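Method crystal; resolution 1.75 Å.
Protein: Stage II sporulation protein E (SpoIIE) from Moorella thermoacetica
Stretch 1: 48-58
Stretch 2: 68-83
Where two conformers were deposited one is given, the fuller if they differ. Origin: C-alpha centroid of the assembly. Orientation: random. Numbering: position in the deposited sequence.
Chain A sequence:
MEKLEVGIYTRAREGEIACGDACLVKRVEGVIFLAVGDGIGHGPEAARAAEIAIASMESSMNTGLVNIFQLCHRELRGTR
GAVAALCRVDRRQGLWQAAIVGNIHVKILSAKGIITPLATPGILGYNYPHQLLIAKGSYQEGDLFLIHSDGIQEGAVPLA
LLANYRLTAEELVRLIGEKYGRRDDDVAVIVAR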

# COMPACT_ATOMS: atom_id res chain seq x y z
N ARG A 48 -0.91 5.25 -15.30
CA ARG A 48 -0.17 4.23 -16.06
C ARG A 48 0.98 3.70 -15.22
O ARG A 48 1.22 2.48 -15.14
N ALA A 49 1.69 4.60 -14.56
CA ALA A 49 2.86 4.14 -13.80
C ALA A 49 2.45 3.36 -12.56
O ALA A 49 3.05 2.32 -12.26
N ALA A 50 1.44 3.84 -11.85
CA ALA A 50 0.99 3.16 -10.62
C ALA A 50 0.49 1.77 -10.98
O ALA A 50 0.77 0.81 -10.28
N GLU A 51 -0.22 1.66 -12.10
CA GLU A 51 -0.75 0.36 -12.53
C GLU A 51 0.36 -0.57 -13.04
O GLU A 51 0.34 -1.78 -12.79
N ILE A 52 1.36 -0.04 -13.74
CA ILE A 52 2.53 -0.85 -14.08
C ILE A 52 3.21 -1.41 -12.81
O ILE A 52 3.61 -2.60 -12.76
N ALA A 53 3.37 -0.57 -11.80
CA ALA A 53 3.98 -1.03 -10.54
C ALA A 53 3.17 -2.18 -9.92
O ALA A 53 3.75 -3.19 -9.50
N ILE A 54 1.84 -2.01 -9.80
CA ILE A 54 0.97 -3.05 -9.25
C ILE A 54 1.03 -4.36 -10.06
O ILE A 54 1.16 -5.46 -9.50
N ALA A 55 0.98 -4.24 -11.39
CA ALA A 55 0.98 -5.41 -12.28
C ALA A 55 2.30 -6.16 -12.18
O ALA A 55 2.33 -7.39 -12.16
N SER A 56 3.39 -5.39 -12.10
CA SER A 56 4.72 -5.95 -11.91
C SER A 56 4.84 -6.73 -10.59
O SER A 56 5.41 -7.83 -10.54
N MET A 57 4.34 -6.15 -9.51
CA MET A 57 4.32 -6.84 -8.22
C MET A 57 3.57 -8.15 -8.29
O MET A 57 4.06 -9.19 -7.83
N GLU A 58 2.39 -8.11 -8.88
CA GLU A 58 1.57 -9.30 -8.93
C GLU A 58 2.33 -10.37 -9.68
O GLU A 58 2.33 -11.55 -9.31
N ILE A 68 10.97 -8.22 -6.00
CA ILE A 68 9.73 -7.55 -6.41
C ILE A 68 9.96 -6.07 -6.70
O ILE A 68 9.54 -5.56 -7.74
N PHE A 69 10.67 -5.39 -5.82
CA PHE A 69 10.87 -3.95 -5.97
C PHE A 69 11.87 -3.65 -7.07
O PHE A 69 11.72 -2.68 -7.78
N GLN A 70 12.87 -4.52 -7.23
CA GLN A 70 13.88 -4.36 -8.28
C GLN A 70 13.25 -4.53 -9.67
O GLN A 70 13.51 -3.74 -10.55
N LEU A 71 12.37 -5.51 -9.85
CA LEU A 71 11.67 -5.62 -11.12
C LEU A 71 10.71 -4.43 -11.35
O LEU A 71 10.59 -3.95 -12.47
N CYS A 72 10.01 -3.97 -10.31
CA CYS A 72 9.14 -2.79 -10.42
C CYS A 72 9.90 -1.62 -10.99
O CYS A 72 9.44 -0.95 -11.92
N HIS A 73 11.06 -1.35 -10.41
CA HIS A 73 11.94 -0.29 -10.88
C HIS A 73 12.29 -0.48 -12.36
O HIS A 73 12.25 0.47 -13.14
N ARG A 74 12.64 -1.70 -12.76
CA ARG A 74 12.99 -1.95 -14.17
C ARG A 74 11.80 -1.68 -15.11
O ARG A 74 11.95 -1.10 -16.18
N GLU A 75 10.60 -2.11 -14.72
CA GLU A 75 9.44 -1.93 -15.60
C GLU A 75 9.00 -0.46 -15.66
O GLU A 75 8.30 -0.06 -16.60
N LEU A 76 9.38 0.33 -14.66
CA LEU A 76 9.00 1.75 -14.60
C LEU A 76 10.02 2.71 -15.26
O LEU A 76 9.76 3.89 -15.38
N ARG A 77 11.16 2.21 -15.71
CA ARG A 77 12.09 3.08 -16.41
C ARG A 77 11.36 3.68 -17.61
O ARG A 77 10.66 2.96 -18.33
N GLY A 78 11.52 4.99 -17.81
CA GLY A 78 10.92 5.68 -18.94
C GLY A 78 9.47 6.10 -18.75
O GLY A 78 8.88 6.65 -19.67
N THR A 79 8.89 5.86 -17.58
CA THR A 79 7.50 6.26 -17.31
C THR A 79 7.53 7.43 -16.32
O THR A 79 8.60 7.95 -16.03
N ARG A 80 6.38 7.82 -15.76
CA ARG A 80 6.35 8.87 -14.73
C ARG A 80 7.16 8.43 -13.53
O ARG A 80 7.67 9.26 -12.81
N GLY A 81 7.28 7.13 -13.33
CA GLY A 81 7.84 6.59 -12.09
C GLY A 81 6.76 6.49 -11.03
O GLY A 81 5.69 7.05 -11.19
N ALA A 82 7.04 5.81 -9.93
CA ALA A 82 6.05 5.70 -8.88
C ALA A 82 6.74 5.40 -7.55
O ALA A 82 7.88 4.95 -7.53
N VAL A 83 6.04 5.66 -6.46
CA VAL A 83 6.46 5.21 -5.14
C VAL A 83 5.48 4.09 -4.79
O VAL A 83 4.38 4.07 -5.31

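Helix 48-58 and helix 68-76 run roughly antiparallel, at 139°, with axes 8.9 Å apart at closest approach. The contact between them is mostly apolar, and no direct hydrogen bond crosses it.

Small residues make the hollows on stretch 1. Ala49 points toward stretch 2, and Ala53 lies sideways. Leu76 (m, t) reaches into the space their short side chains leave. Its CD2 lies 3.9 Å from Ala49 CB, and its CD1 lies 4.0 Å from Ala53 CB. Ile52 (m, t) closes over the same leucine, with Ile52 CG2 3.8 Å from Leu76 CD2. Its other branch reaches Thr79, with Ile52 CD1 4.0 Å from Thr79 CG2.

Ala49 also fits against the loop that follows the Leu76 to Thr79 turn. Its CB is 3.4 Å from Gly81 O and 4.1 Å from Arg80 CB. Arg80 starts toward stretch 1, but its end leads away. Thr79 (p) links the turn to this loop: Thr79 OG1 donates to Leu76 O at 2.8 Å and accepts from Gly81 N at 3.0 Å. Its methyl is left facing Ile52.

At the other end, Met57 (m, t, t) is the long bump. Its CB is sideways, but the chain extends to stretch 2. Met57 CG packs 3.7 Å from Ile68 CG2 and 3.5 Å from Cys72 SG. Met57 CE meets Phe69 CZ at 4.0 Å, oblique to the ring. Cys72 (m) also sets its SG 3.6 Å from Ala53 O.

Ser56 (t) points toward stretch 2, with Ser56 OG 3.7 Å from Cys72 N and 3.9 Å from Glu75 CG. The buried Ser56 OG hydrogen-bonds to water 1. The water lies 2.8 Å from Ser56 OG and donates to Ile68 O at 2.7 Å. It also donates weakly to Ser56 O at 2.9 Å, so it bridges the two helices.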

# COMPACT_ATOMS: atom_id res chain seq x y z
CB ARG A 48 0.41 4.84 -17.34
CG ARG A 48 1.56 4.01 -17.98
CD ARG A 48 1.89 4.56 -19.39
NE ARG A 48 3.17 4.06 -19.93
CZ ARG A 48 3.37 2.81 -20.36
NH1 ARG A 48 2.39 1.90 -20.30
NH2 ARG A 48 4.57 2.44 -20.83
CB ALA A 49 3.77 5.32 -13.41
CB ALA A 50 -0.09 3.94 -9.91
CB GLU A 51 -1.88 0.54 -13.57
CG GLU A 51 -3.10 1.27 -12.96
CD GLU A 51 -3.87 0.43 -11.91
OE1 GLU A 51 -3.69 -0.79 -11.82
OE2 GLU A 51 -4.69 1.01 -11.18
CB ILE A 52 3.57 -0.04 -14.86
CG1 ILE A 52 3.07 0.18 -16.31
CG2 ILE A 52 4.90 -0.80 -14.93
CD1 ILE A 52 3.88 1.12 -17.07
CB ALA A 53 4.10 0.14 -9.55
CB ILE A 54 -0.53 -2.52 -9.18
CG1 ILE A 54 -0.67 -1.43 -8.12
CG2 ILE A 54 -1.54 -3.62 -8.96
CD1 ILE A 54 -0.13 -1.78 -6.85
CB ALA A 55 0.74 -4.97 -13.73
CB SER A 56 5.77 -4.86 -11.94
OG SER A 56 7.04 -5.50 -11.83
CB MET A 57 3.69 -5.95 -7.17
CG MET A 57 4.57 -4.82 -6.80
SD MET A 57 3.81 -3.88 -5.46
CE MET A 57 5.16 -2.84 -5.02
CB GLU A 58 0.24 -9.03 -9.62
CG GLU A 58 -0.50 -10.33 -9.90
CD GLU A 58 -1.97 -10.14 -10.22
OE1 GLU A 58 -2.41 -8.98 -10.33
OE2 GLU A 58 -2.67 -11.17 -10.36
CB ILE A 68 8.63 -7.70 -5.36
CG1 ILE A 68 8.08 -9.13 -5.35
CG2 ILE A 68 7.48 -6.71 -5.63
CD1 ILE A 68 7.36 -9.49 -4.04
CB PHE A 69 11.30 -3.33 -4.62
CG PHE A 69 10.13 -2.96 -3.75
CD1 PHE A 69 9.54 -1.71 -3.87
CD2 PHE A 69 9.60 -3.87 -2.88
CE1 PHE A 69 8.42 -1.37 -3.10
CE2 PHE A 69 8.51 -3.54 -2.08
CZ PHE A 69 7.92 -2.28 -2.19
CB GLN A 70 15.08 -5.32 -8.08
CG GLN A 70 16.00 -4.91 -6.93
CD GLN A 70 17.13 -5.90 -6.68
OE1 GLN A 70 17.20 -6.96 -7.31
NE2 GLN A 70 18.02 -5.55 -5.77
CB LEU A 71 10.91 -6.95 -11.27
CG LEU A 71 10.14 -7.10 -12.60
CD1 LEU A 71 9.13 -6.00 -12.77
CD2 LEU A 71 11.01 -7.10 -13.85
CB CYS A 72 8.61 -2.34 -9.05
SG CYS A 72 7.16 -3.16 -8.50
CB HIS A 73 13.22 -0.29 -10.02
CG HIS A 73 14.27 0.66 -10.49
ND1 HIS A 73 14.18 2.02 -10.30
CD2 HIS A 73 15.42 0.45 -11.16
CE1 HIS A 73 15.24 2.61 -10.82
NE2 HIS A 73 16.01 1.68 -11.35
CB ARG A 74 13.50 -3.38 -14.36
CG ARG A 74 13.79 -3.76 -15.80
CD ARG A 74 14.30 -5.20 -15.92
NE ARG A 74 13.22 -6.19 -15.99
CZ ARG A 74 13.40 -7.51 -15.91
NH1 ARG A 74 14.62 -8.01 -15.74
NH2 ARG A 74 12.36 -8.33 -15.99
CB GLU A 75 8.27 -2.79 -15.13
CG GLU A 75 8.51 -4.27 -15.20
CD GLU A 75 8.50 -4.79 -16.60
OE1 GLU A 75 8.32 -3.99 -17.54
OE2 GLU A 75 8.66 -6.01 -16.78
CB LEU A 76 8.74 2.19 -13.15
CG LEU A 76 7.44 1.63 -12.59
CD1 LEU A 76 7.41 1.80 -11.05
CD2 LEU A 76 6.26 2.31 -13.21
CB ARG A 77 13.33 2.31 -16.85
CG ARG A 77 14.22 1.90 -15.69
CD ARG A 77 15.49 1.25 -16.19
NE ARG A 77 16.49 1.10 -15.15
CZ ARG A 77 17.08 2.12 -14.51
NH1 ARG A 77 16.75 3.37 -14.78
NH2 ARG A 77 17.98 1.86 -13.58
CB THR A 79 6.71 5.10 -16.66
OG1 THR A 79 7.14 4.92 -15.30
CG2 THR A 79 6.88 3.81 -17.42
CB ARG A 80 4.92 9.19 -14.26
CG ARG A 80 4.19 10.21 -15.13
CD ARG A 80 4.60 11.66 -14.79
NE ARG A 80 3.82 12.59 -15.61
CZ ARG A 80 2.60 13.04 -15.30
NH1 ARG A 80 1.99 12.65 -14.18
NH2 ARG A 80 1.98 13.87 -16.12
CB ALA A 82 5.09 4.55 -9.21
CB VAL A 83 6.44 6.36 -4.11
CG1 VAL A 83 7.40 7.45 -4.56
CG2 VAL A 83 5.01 6.94 -3.88
O HOH W 1 7.79 -6.69 -9.46